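Local atomic coordinates of acyl-CoA dehydrogenase (Mycobacterium thermoresistibile, PDB entry 3PFD), a protein that probably catalyses, as an FAD-dependent acyl-CoA dehydrogenase of fatty acid metabolism, the oxidation of 2,3-saturated acyl-CoA to 2,3-dehydroacyl-CoA. Residues V90-C95 with I266-L271; M109-R114 with R236-P241; T255-G260 with A331-F336. All coordinates share one frame; numbering follows the deposited sequence.

Interaction 1. Residues V90-C95 with I266-L271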
ATOM      1  N   VAL C  90      22.633 -14.271  10.209  1.00 15.61           N
ATOM      2  CA  VAL C  90      22.958 -15.278   9.206  1.00 16.29           C
ATOM      3  C   VAL C  90      22.065 -15.014   7.968  1.00 15.66           C
ATOM      4  O   VAL C  90      22.558 -15.026   6.855  1.00 15.81           O
ATOM      5  CB  VAL C  90      22.859 -16.753   9.737  1.00 16.30           C
ATOM      6  CG1 VAL C  90      23.171 -17.767   8.631  1.00 16.74           C
ATOM      7  CG2 VAL C  90      23.845 -16.991  10.863  1.00 18.23           C
ATOM      8  N   ALA C  91      20.779 -14.714   8.172  1.00 15.12           N
ATOM      9  CA  ALA C  91      19.846 -14.534   7.038  1.00 14.45           C
ATOM     10  C   ALA C  91      20.190 -13.328   6.159  1.00 14.36           C
ATOM     11  O   ALA C  91      19.894 -13.304   4.939  1.00 13.46           O
ATOM     12  CB  ALA C  91      18.414 -14.415   7.548  1.00 12.61           C
ATOM     13  N   ARG C  92      20.795 -12.332   6.802  1.00 14.38           N
ATOM     14  CA  ARG C  92      21.334 -11.144   6.145  1.00 15.13           C
ATOM     15  C   ARG C  92      22.281 -11.506   5.009  1.00 15.50           C
ATOM     16  O   ARG C  92      22.393 -10.729   4.042  1.00 15.64           O
ATOM     17  CB  ARG C  92      22.084 -10.276   7.176  1.00 16.22           C
ATOM     18  CG  ARG C  92      22.489  -8.876   6.726  1.00 16.96           C
ATOM     19  CD  ARG C  92      22.978  -8.028   7.905  1.00 23.13           C
ATOM     20  NE  ARG C  92      23.721  -6.879   7.402  1.00 27.50           N
ATOM     21  CZ  ARG C  92      25.022  -6.889   7.085  1.00 32.82           C
ATOM     22  NH1 ARG C  92      25.783  -7.975   7.291  1.00 31.65           N
ATOM     23  NH2 ARG C  92      25.582  -5.783   6.584  1.00 31.59           N
ATOM     24  N   VAL C  93      22.996 -12.630   5.126  1.00 15.07           N
ATOM     25  CA  VAL C  93      23.929 -13.024   4.048  1.00 15.39           C
ATOM     26  C   VAL C  93      23.524 -14.307   3.302  1.00 15.77           C
ATOM     27  O   VAL C  93      23.907 -14.507   2.126  1.00 15.35           O
ATOM     28  CB  VAL C  93      25.419 -13.095   4.507  1.00 16.09           C
ATOM     29  CG1 VAL C  93      25.919 -11.725   5.082  1.00 16.45           C
ATOM     30  CG2 VAL C  93      25.661 -14.239   5.510  1.00 15.78           C
ATOM     31  N   ASP C  94      22.741 -15.167   3.964  1.00 14.64           N
ATOM     32  CA  ASP C  94      22.344 -16.411   3.324  1.00 15.02           C
ATOM     33  C   ASP C  94      21.175 -17.036   4.052  1.00 14.66           C
ATOM     34  O   ASP C  94      21.319 -17.556   5.159  1.00 14.00           O
ATOM     35  CB  ASP C  94      23.534 -17.368   3.300  1.00 15.94           C
ATOM     36  CG  ASP C  94      23.220 -18.681   2.669  1.00 16.64           C
ATOM     37  OD1 ASP C  94      22.050 -19.135   2.729  1.00 18.30           O
ATOM     38  OD2 ASP C  94      24.173 -19.292   2.153  1.00 18.71           O
ATOM     39  N   CYS C  95      20.011 -16.975   3.425  1.00 14.79           N
ATOM     40  CA  CYS C  95      18.789 -17.399   4.098  1.00 14.94           C
ATOM     41  C   CYS C  95      18.767 -18.915   4.247  1.00 15.77           C
ATOM     42  O   CYS C  95      18.372 -19.415   5.305  1.00 16.38           O
ATOM     43  CB  CYS C  95      17.562 -16.877   3.365  1.00 14.34           C
ATOM     44  SG  CYS C  95      15.978 -17.106   4.204  1.00 13.12           S
ATOM     45  N   ILE C 266      17.137 -10.742   6.127  1.00 12.21           N
ATOM     46  CA  ILE C 266      17.131 -10.655   4.658  1.00 11.87           C
ATOM     47  C   ILE C 266      16.948  -9.208   4.227  1.00 11.57           C
ATOM     48  O   ILE C 266      17.717  -8.695   3.405  1.00 11.46           O
ATOM     49  CB  ILE C 266      16.002 -11.491   4.009  1.00 11.96           C
ATOM     50  CG1 ILE C 266      16.114 -12.973   4.395  1.00 11.85           C
ATOM     51  CG2 ILE C 266      16.038 -11.335   2.478  1.00 10.68           C
ATOM     52  CD1 ILE C 266      14.813 -13.744   4.131  1.00 14.62           C
ATOM     53  N   ALA C 267      15.919  -8.551   4.775  1.00 10.47           N
ATOM     54  CA  ALA C 267      15.605  -7.182   4.406  1.00 10.21           C
ATOM     55  C   ALA C 267      16.797  -6.234   4.667  1.00 11.11           C
ATOM     56  O   ALA C 267      17.099  -5.353   3.851  1.00 10.95           O
ATOM     57  CB  ALA C 267      14.377  -6.724   5.189  1.00 11.47           C
ATOM     58  N   GLN C 268      17.449  -6.422   5.813  1.00 11.74           N
ATOM     59  CA  GLN C 268      18.603  -5.622   6.235  1.00 12.71           C
ATOM     60  C   GLN C 268      19.741  -5.742   5.218  1.00 13.68           C
ATOM     61  O   GLN C 268      20.344  -4.727   4.823  1.00 14.39           O
ATOM     62  CB  GLN C 268      19.109  -6.056   7.625  1.00 13.10           C
ATOM     63  CG  GLN C 268      20.297  -5.191   8.113  1.00 14.27           C
ATOM     64  CD  GLN C 268      19.864  -3.737   8.395  1.00 13.88           C
ATOM     65  OE1 GLN C 268      18.925  -3.516   9.136  1.00 15.13           O
ATOM     66  NE2 GLN C 268      20.568  -2.764   7.823  1.00 14.78           N
ATOM     67  N   GLY C 269      19.999  -6.976   4.777  1.00 13.61           N
ATOM     68  CA  GLY C 269      21.050  -7.257   3.822  1.00 13.63           C
ATOM     69  C   GLY C 269      20.726  -6.640   2.472  1.00 13.97           C
ATOM     70  O   GLY C 269      21.629  -6.101   1.806  1.00 13.97           O
ATOM     71  N   ALA C 270      19.455  -6.703   2.066  1.00 13.24           N
ATOM     72  CA  ALA C 270      19.018  -6.074   0.805  1.00 13.35           C
ATOM     73  C   ALA C 270      19.186  -4.555   0.890  1.00 13.64           C
ATOM     74  O   ALA C 270      19.759  -3.930  -0.008  1.00 13.92           O
ATOM     75  CB  ALA C 270      17.557  -6.436   0.467  1.00 12.82           C
ATOM     76  N   LEU C 271      18.703  -3.963   1.983  1.00 13.94           N
ATOM     77  CA  LEU C 271      18.916  -2.523   2.235  1.00 14.08           C
ATOM     78  C   LEU C 271      20.410  -2.144   2.277  1.00 14.92           C
ATOM     79  O   LEU C 271      20.807  -1.148   1.674  1.00 15.40           O
ATOM     80  CB  LEU C 271      18.240  -2.082   3.540  1.00 14.20           C
ATOM     81  CG  LEU C 271      18.611  -0.674   4.049  1.00 14.84           C
ATOM     82  CD1 LEU C 271      18.003   0.377   3.083  1.00 11.24           C
ATOM     83  CD2 LEU C 271      18.140  -0.434   5.481  1.00 13.82           C
TER
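Cys95 and Ala91 meet the side chain of Ile266 in the apolar half of this contact. Cys95 SG lies 3.6 Å from Ile266 CD1, the end of the longer branch. Ala91 CB touches the same branch further back, at 4.2 Å from Ile266 CG1. The CB of Ile266 points away from 90-95. Its CG1 stands anti to the carbonyl carbon (chi1 -58°), and it is this branch that meets Ala91 and Cys95.

Backbone packing comes next. Arg92 and Ile266 have their CA atoms 4.5 Å apart. Gly269 presents its bare backbone to Arg92. Arg92 CG rests on it, 3.6 Å from Gly269 CA and almost as near to Gly269 N.

The third kind is aliphatic carbon against a polar group. The extended Arg92 chain and the Gln268 side chain cross obliquely. Gln268 CG meets the guanidinium at its edge, in its plane, 3.9 Å from Arg92 NE. The guanidinium and amide planes are 30° apart. No hydrogen bond joins the two segments. Asp272 links the two polar ends instead: its OD2 forms a salt bridge with Arg92 NH2, and its OD1 accepts from Gln268 NE2. Glu35 holds Arg92 NH1 by a second salt bridge, and Arg309 binds Gln268 OE1.

The contact joins the turn between helices 80-91 and 95-114 of the N-terminal domain to helix 256-280 of the C-terminal domain. Asp94 is the N-cap of helix 95-114. Helix 24-47 covers the turn beside Val93, helix 363-373 packs on Cys95 and Ile266, and helices 292-321 and 326-352 also pack on 266-271.

Interaction 2. Residues M109-R114 with R236-P241; sequences MGLILR and RIIGEP
Ile238 sets its CG2 methyl against residues 110-114 of helix 95-114, over backbone more than over side chains. CG2 is 3.7 Å from Gly110 O, and it also touches Leu111 CA and Arg114 C. The methyl stands anti to the backbone N of Ile238 (chi1 -51° for CG1), and it is the side-chain atom of Ile238 that comes nearest the helix. The other branch is looser: Ile238 CG1 lies 4.4 Å from Leu111 CD1.

Gly110 presents no side chain here. Its carbonyl oxygen is already taken within the helix by Arg114 N, at 3.0 Å. The CB of Arg114 faces the strand, but the rest of its side chain leads away, and it packs on Thr247 and Ala250 of helix 244-253. Next to Ile238, Gly239 N comes to 3.5 Å from Arg114 O, and the two make no hydrogen bond. Gly239 has a positive phi (61°).

Strand 237-238 is weakly bonded and is the outermost strand, within this chain, of the mixed sheet. Its Ile238 is backbone hydrogen-bonded to Ala196 of strand 194-200. The contact thus sets that strand against a helix of the N-terminal domain.

Across the two segments there is neither a hydrogen bond nor a salt bridge. The join rests on van der Waals packing centred on one isoleucine, and no directional bond fixes the register.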
ATOM      1  N   MET C 109      11.943 -27.567  19.820  1.00 22.15           N
ATOM      2  CA  MET C 109      11.204 -26.734  20.769  1.00 22.81           C
ATOM      3  C   MET C 109      10.064 -27.491  21.482  1.00 22.85           C
ATOM      4  O   MET C 109       9.892 -27.339  22.682  1.00 22.00           O
ATOM      5  CB  MET C 109      10.689 -25.467  20.093  1.00 22.40           C
ATOM      6  CG  MET C 109      10.535 -24.275  21.030  1.00 24.96           C
ATOM      7  SD  MET C 109      11.984 -24.009  22.089  0.64 31.13           S
ATOM      8  CE  MET C 109      11.156 -23.124  23.415  1.00 29.95           C
ATOM      9  N   GLY C 110       9.295 -28.283  20.727  1.00 23.28           N
ATOM     10  CA  GLY C 110       8.279 -29.182  21.282  1.00 24.55           C
ATOM     11  C   GLY C 110       8.858 -30.075  22.372  1.00 26.00           C
ATOM     12  O   GLY C 110       8.277 -30.226  23.460  1.00 26.37           O
ATOM     13  N   LEU C 111      10.032 -30.625  22.082  1.00 27.12           N
ATOM     14  CA  LEU C 111      10.718 -31.531  22.995  1.00 28.44           C
ATOM     15  C   LEU C 111      11.150 -30.801  24.249  1.00 29.48           C
ATOM     16  O   LEU C 111      10.969 -31.310  25.357  1.00 30.59           O
ATOM     17  CB  LEU C 111      11.932 -32.193  22.303  1.00 27.84           C
ATOM     18  CG  LEU C 111      12.838 -33.083  23.168  1.00 28.71           C
ATOM     19  CD1 LEU C 111      12.118 -34.319  23.700  1.00 26.40           C
ATOM     20  CD2 LEU C 111      14.061 -33.489  22.381  1.00 29.90           C
ATOM     21  N   ILE C 112      11.700 -29.599  24.070  1.00 29.51           N
ATOM     22  CA  ILE C 112      12.156 -28.783  25.189  1.00 30.30           C
ATOM     23  C   ILE C 112      10.974 -28.393  26.087  1.00 30.83           C
ATOM     24  O   ILE C 112      11.084 -28.432  27.311  1.00 31.01           O
ATOM     25  CB  ILE C 112      12.936 -27.518  24.710  1.00 29.99           C
ATOM     26  CG1 ILE C 112      14.327 -27.903  24.189  1.00 29.63           C
ATOM     27  CG2 ILE C 112      13.067 -26.499  25.835  1.00 30.49           C
ATOM     28  CD1 ILE C 112      14.899 -26.949  23.126  1.00 28.73           C
ATOM     29  N   LEU C 113       9.850 -28.043  25.468  1.00 30.95           N
ATOM     30  CA  LEU C 113       8.669 -27.570  26.197  1.00 31.82           C
ATOM     31  C   LEU C 113       7.911 -28.678  26.961  1.00 32.80           C
ATOM     32  O   LEU C 113       7.408 -28.439  28.055  1.00 33.01           O
ATOM     33  CB  LEU C 113       7.710 -26.830  25.246  1.00 31.49           C
ATOM     34  CG  LEU C 113       8.092 -25.425  24.734  1.00 31.09           C
ATOM     35  CD1 LEU C 113       7.209 -24.975  23.556  1.00 29.43           C
ATOM     36  CD2 LEU C 113       8.064 -24.383  25.845  1.00 30.38           C
ATOM     37  N   ARG C 114       7.840 -29.878  26.382  1.00 32.94           N
ATOM     38  CA  ARG C 114       6.900 -30.889  26.851  1.00 33.49           C
ATOM     39  C   ARG C 114       7.526 -32.278  27.019  1.00 34.08           C
ATOM     40  O   ARG C 114       6.862 -33.186  27.514  1.00 34.96           O
ATOM     41  CB  ARG C 114       5.663 -30.966  25.925  1.00 33.21           C
ATOM     42  CG  ARG C 114       4.861 -29.652  25.721  1.00 33.46           C
ATOM     43  CD  ARG C 114       4.008 -29.203  26.945  1.00 37.09           C
ATOM     44  NE  ARG C 114       3.026 -28.180  26.543  1.00 39.29           N
ATOM     45  CZ  ARG C 114       3.180 -26.857  26.667  1.00 39.80           C
ATOM     46  NH1 ARG C 114       4.267 -26.330  27.222  1.00 39.75           N
ATOM     47  NH2 ARG C 114       2.227 -26.048  26.237  1.00 39.52           N
ATOM     48  N   ARG C 236       9.998 -42.511  22.976  1.00 37.57           N
ATOM     49  CA  ARG C 236      10.169 -41.500  21.926  1.00 36.50           C
ATOM     50  C   ARG C 236       9.050 -40.482  21.878  1.00 35.73           C
ATOM     51  O   ARG C 236       9.207 -39.432  21.253  1.00 34.95           O
ATOM     52  CB  ARG C 236      10.318 -42.131  20.528  1.00 36.26           C
ATOM     53  CG  ARG C 236      11.559 -43.007  20.330  1.00 36.24           C
ATOM     54  CD  ARG C 236      12.854 -42.218  20.385  1.00 35.12           C
ATOM     55  NE  ARG C 236      13.968 -43.054  19.929  1.00 35.88           N
ATOM     56  CZ  ARG C 236      14.241 -43.321  18.654  1.00 34.48           C
ATOM     57  NH1 ARG C 236      13.497 -42.811  17.673  1.00 32.75           N
ATOM     58  NH2 ARG C 236      15.273 -44.096  18.360  1.00 36.06           N
ATOM     59  N   ILE C 237       7.918 -40.799  22.506  1.00 35.67           N
ATOM     60  CA  ILE C 237       6.775 -39.883  22.525  1.00 35.08           C
ATOM     61  C   ILE C 237       7.105 -38.659  23.368  1.00 34.90           C
ATOM     62  O   ILE C 237       7.760 -38.770  24.403  1.00 35.88           O
ATOM     63  CB  ILE C 237       5.446 -40.594  22.966  1.00 35.79           C
ATOM     64  CG1 ILE C 237       4.223 -39.699  22.711  1.00 34.87           C
ATOM     65  CG2 ILE C 237       5.502 -41.103  24.430  1.00 35.80           C
ATOM     66  CD1 ILE C 237       2.904 -40.465  22.653  1.00 34.57           C
ATOM     67  N   ILE C 238       6.690 -37.488  22.887  1.00 34.30           N
ATOM     68  CA  ILE C 238       6.869 -36.241  23.605  1.00 33.88           C
ATOM     69  C   ILE C 238       5.566 -35.945  24.343  1.00 34.73           C
ATOM     70  O   ILE C 238       4.511 -35.745  23.714  1.00 33.87           O
ATOM     71  CB  ILE C 238       7.210 -35.083  22.638  1.00 33.53           C
ATOM     72  CG1 ILE C 238       8.380 -35.479  21.724  1.00 33.11           C
ATOM     73  CG2 ILE C 238       7.493 -33.798  23.414  1.00 31.95           C
ATOM     74  CD1 ILE C 238       8.462 -34.673  20.445  1.00 33.00           C
ATOM     75  N   GLY C 239       5.646 -35.935  25.677  1.00 35.75           N
ATOM     76  CA  GLY C 239       4.468 -35.740  26.529  1.00 36.70           C
ATOM     77  C   GLY C 239       3.430 -36.828  26.320  1.00 37.03           C
ATOM     78  O   GLY C 239       3.747 -37.911  25.829  1.00 37.06           O
ATOM     79  N   GLU C 240       2.184 -36.534  26.678  1.00 37.42           N
ATOM     80  CA  GLU C 240       1.140 -37.558  26.715  1.00 38.11           C
ATOM     81  C   GLU C 240       0.592 -37.847  25.331  1.00 36.67           C
ATOM     82  O   GLU C 240       0.607 -36.960  24.482  1.00 36.12           O
ATOM     83  CB  GLU C 240       0.001 -37.119  27.638  1.00 39.02           C
ATOM     84  CG  GLU C 240       0.336 -37.192  29.119  1.00 43.26           C
ATOM     85  CD  GLU C 240       0.686 -38.600  29.575  1.00 49.00           C
ATOM     86  OE1 GLU C 240       0.251 -39.571  28.920  1.00 51.75           O
ATOM     87  OE2 GLU C 240       1.403 -38.745  30.589  1.00 52.56           O
ATOM     88  N   PRO C 241       0.113 -39.090  25.091  1.00 36.56           N
ATOM     89  CA  PRO C 241      -0.621 -39.338  23.850  1.00 35.52           C
ATOM     90  C   PRO C 241      -1.726 -38.308  23.641  1.00 34.63           C
ATOM     91  O   PRO C 241      -2.456 -37.986  24.572  1.00 34.25           O
ATOM     92  CB  PRO C 241      -1.242 -40.720  24.078  1.00 36.09           C
ATOM     93  CG  PRO C 241      -0.277 -41.400  24.973  1.00 37.13           C
ATOM     94  CD  PRO C 241       0.268 -40.331  25.885  1.00 37.20           C
TER

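Interaction 3. Residues T255-G260 with A331-F336; sequences TRPTIG and AASKCF
Lys334 and Ile259 lie side by side and point the same way, between two helices of the C-terminal helical bundle of the acyl-CoA dehydrogenase fold. The segments 256-260 and 331-336 of helices 256-280 and 326-352 run in nearly the same direction, at 26°, with their axes 7.5 Å apart.

The Lys334 chain runs alongside Ile259. Its CG is 4.0 Å from Ile259 CB, and its CE touches Ile259 CG2. The chain bends at chi2 (-80°), which turns CD from the line of the first bonds. At its base, Lys334 CB packs 3.3 Å from Arg256 O.

Arg256 sets its CB toward Lys334 CB and sends its extended chain past Ala331. Beyond the contact, Lys334 NZ is gripped by three oxygens, Thr373 O, Gly378 O and Asn380 OD1, while Arg256 NE donates to Glu377 O. The like charges stay apart, with Arg256 NE 6.8 Å from Lys334 NZ. The Arg256 side chain is about 8 Å from a bound reduced flavin adenine dinucleotide.

Ser333 faces Pro257. Its OG sits between the backbone N and the carbonyl carbon (chi1 75°), where it hydrogen-bonds to Ser330 O and lies 3.7 Å from Pro257 CA. Gly260, with no side chain, brings its CA within 4.1 Å of Lys334 CA. Met303 of a neighbouring subunit packs on Ala332, Cys335 and Phe336.

At the start of helix 256-280, Thr258 OG1 donates to Thr255 O at 2.6 Å, on a lone pair in the carbonyl plane; Thr258 N uses the same oxygen.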
ATOM      1  N   THR C 255       8.472 -19.972  18.093  1.00 23.67           N
ATOM      2  CA  THR C 255       9.380 -20.001  16.936  1.00 21.68           C
ATOM      3  C   THR C 255       9.013 -18.997  15.838  1.00 20.53           C
ATOM      4  O   THR C 255       9.882 -18.553  15.085  1.00 20.00           O
ATOM      5  CB  THR C 255       9.542 -21.417  16.313  1.00 21.22           C
ATOM      6  OG1 THR C 255       8.295 -21.847  15.769  1.00 21.18           O
ATOM      7  CG2 THR C 255      10.053 -22.452  17.355  1.00 20.98           C
ATOM      8  N   ARG C 256       7.739 -18.623  15.765  1.00 21.86           N
ATOM      9  CA  ARG C 256       7.311 -17.619  14.790  1.00 21.40           C
ATOM     10  C   ARG C 256       8.185 -16.358  14.748  1.00 19.29           C
ATOM     11  O   ARG C 256       8.501 -15.884  13.665  1.00 18.99           O
ATOM     12  CB  ARG C 256       5.840 -17.264  14.971  1.00 21.32           C
ATOM     13  CG  ARG C 256       4.967 -18.141  14.117  1.00 24.43           C
ATOM     14  CD  ARG C 256       3.503 -18.096  14.511  1.00 29.00           C
ATOM     15  NE  ARG C 256       2.747 -19.010  13.655  1.00 32.41           N
ATOM     16  CZ  ARG C 256       1.622 -19.625  14.012  1.00 34.29           C
ATOM     17  NH1 ARG C 256       1.114 -19.431  15.240  1.00 31.19           N
ATOM     18  NH2 ARG C 256       1.022 -20.443  13.142  1.00 32.04           N
ATOM     19  N   PRO C 257       8.596 -15.833  15.922  1.00 18.05           N
ATOM     20  CA  PRO C 257       9.451 -14.632  15.887  1.00 16.82           C
ATOM     21  C   PRO C 257      10.792 -14.860  15.199  1.00 16.86           C
ATOM     22  O   PRO C 257      11.366 -13.902  14.662  1.00 16.54           O
ATOM     23  CB  PRO C 257       9.644 -14.277  17.374  1.00 17.18           C
ATOM     24  CG  PRO C 257       8.451 -14.918  18.088  1.00 18.61           C
ATOM     25  CD  PRO C 257       8.202 -16.205  17.302  1.00 18.10           C
ATOM     26  N   THR C 258      11.300 -16.106  15.214  1.00 17.00           N
ATOM     27  CA  THR C 258      12.599 -16.410  14.587  1.00 16.42           C
ATOM     28  C   THR C 258      12.501 -16.314  13.060  1.00 16.06           C
ATOM     29  O   THR C 258      13.434 -15.894  12.404  1.00 16.13           O
ATOM     30  CB  THR C 258      13.192 -17.775  15.036  1.00 16.76           C
ATOM     31  OG1 THR C 258      12.434 -18.844  14.475  1.00 18.15           O
ATOM     32  CG2 THR C 258      13.205 -17.896  16.577  1.00 15.58           C
ATOM     33  N   ILE C 259      11.341 -16.650  12.503  1.00 16.47           N
ATOM     34  CA  ILE C 259      11.108 -16.412  11.082  1.00 15.48           C
ATOM     35  C   ILE C 259      10.916 -14.913  10.810  1.00 14.25           C
ATOM     36  O   ILE C 259      11.357 -14.400   9.794  1.00 14.24           O
ATOM     37  CB  ILE C 259       9.948 -17.262  10.532  1.00 15.80           C
ATOM     38  CG1 ILE C 259      10.286 -18.768  10.662  1.00 16.60           C
ATOM     39  CG2 ILE C 259       9.638 -16.891   9.070  1.00 13.93           C
ATOM     40  CD1 ILE C 259      11.631 -19.198  10.064  1.00 12.07           C
ATOM     41  N   GLY C 260      10.304 -14.203  11.739  1.00 14.43           N
ATOM     42  CA  GLY C 260      10.351 -12.736  11.693  1.00 13.55           C
ATOM     43  C   GLY C 260      11.787 -12.240  11.637  1.00 14.44           C
ATOM     44  O   GLY C 260      12.136 -11.370  10.804  1.00 13.77           O
ATOM     45  N   ALA C 331       2.465 -14.043  16.095  1.00 15.13           N
ATOM     46  CA  ALA C 331       1.857 -14.002  14.744  1.00 14.22           C
ATOM     47  C   ALA C 331       2.099 -12.642  14.088  1.00 13.82           C
ATOM     48  O   ALA C 331       2.474 -12.577  12.919  1.00 13.49           O
ATOM     49  CB  ALA C 331       0.360 -14.290  14.806  1.00 13.57           C
ATOM     50  N   ALA C 332       1.866 -11.565  14.843  1.00 13.07           N
ATOM     51  CA  ALA C 332       2.122 -10.194  14.371  1.00 13.00           C
ATOM     52  C   ALA C 332       3.556 -10.005  13.900  1.00 12.81           C
ATOM     53  O   ALA C 332       3.785  -9.493  12.810  1.00 12.72           O
ATOM     54  CB  ALA C 332       1.782  -9.129  15.479  1.00 12.14           C
ATOM     55  N   SER C 333       4.511 -10.413  14.727  1.00 12.99           N
ATOM     56  CA  SER C 333       5.927 -10.165  14.449  1.00 13.82           C
ATOM     57  C   SER C 333       6.426 -10.920  13.217  1.00 13.59           C
ATOM     58  O   SER C 333       7.197 -10.379  12.401  1.00 13.16           O
ATOM     59  CB  SER C 333       6.790 -10.516  15.661  1.00 13.82           C
ATOM     60  OG  SER C 333       6.937 -11.911  15.816  1.00 14.41           O
ATOM     61  N   LYS C 334       5.948 -12.151  13.068  1.00 12.94           N
ATOM     62  CA  LYS C 334       6.268 -12.959  11.897  1.00 12.54           C
ATOM     63  C   LYS C 334       5.582 -12.389  10.621  1.00 12.64           C
ATOM     64  O   LYS C 334       6.242 -12.201   9.579  1.00 12.64           O
ATOM     65  CB  LYS C 334       5.916 -14.438  12.151  1.00 12.35           C
ATOM     66  CG  LYS C 334       6.432 -15.471  11.074  1.00 12.85           C
ATOM     67  CD  LYS C 334       5.503 -15.483   9.841  1.00 13.94           C
ATOM     68  CE  LYS C 334       5.639 -16.739   8.995  1.00 13.10           C
ATOM     69  NZ  LYS C 334       4.874 -16.613   7.690  1.00 13.99           N
ATOM     70  N   CYS C 335       4.278 -12.105  10.714  1.00 11.85           N
ATOM     71  CA  CYS C 335       3.519 -11.580   9.572  1.00 12.81           C
ATOM     72  C   CYS C 335       4.081 -10.235   9.105  1.00 12.48           C
ATOM     73  O   CYS C 335       4.358 -10.054   7.919  1.00 12.93           O
ATOM     74  CB  CYS C 335       2.016 -11.435   9.916  1.00 11.82           C
ATOM     75  SG  CYS C 335       0.971 -10.949   8.525  0.96 13.53           S
ATOM     76  N   PHE C 336       4.277  -9.303  10.036  1.00 12.68           N
ATOM     77  CA  PHE C 336       4.795  -7.950   9.675  1.00 12.41           C
ATOM     78  C   PHE C 336       6.213  -8.005   9.089  1.00 11.86           C
ATOM     79  O   PHE C 336       6.478  -7.436   8.021  1.00 11.97           O
ATOM     80  CB  PHE C 336       4.783  -7.019  10.895  1.00 12.13           C
ATOM     81  CG  PHE C 336       5.125  -5.572  10.570  1.00 12.37           C
ATOM     82  CD1 PHE C 336       4.260  -4.791   9.792  1.00 12.71           C
ATOM     83  CD2 PHE C 336       6.302  -5.001  11.039  1.00 10.29           C
ATOM     84  CE1 PHE C 336       4.563  -3.459   9.506  1.00 11.33           C
ATOM     85  CE2 PHE C 336       6.624  -3.656  10.775  1.00 11.24           C
ATOM     86  CZ  PHE C 336       5.753  -2.881   9.999  1.00 12.52           C
TER

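Overall arrangement
From the N terminus, 90-95 comes first and opens the loop that interaction 1 closes at 266-271. Interaction 2 is nested inside it, from 109-114 on the next helix to 236-241 at the mixed sheet. Interaction 3 opens at 255-260, after interaction 2 has closed. It closes at 331-336, beyond the end of interaction 1, so these two cross. Both use helix 256-280. Interaction 1 ties the N-terminal helical domain to the C-terminal bundle, interaction 2 ties it to the sheet, and interaction 3 lies within the bundle. Interactions 2 and 3 touch, with Met109 CB 4.1 Å from Thr255 CG2. Interactions 1 and 2 have centres about 33 Å apart.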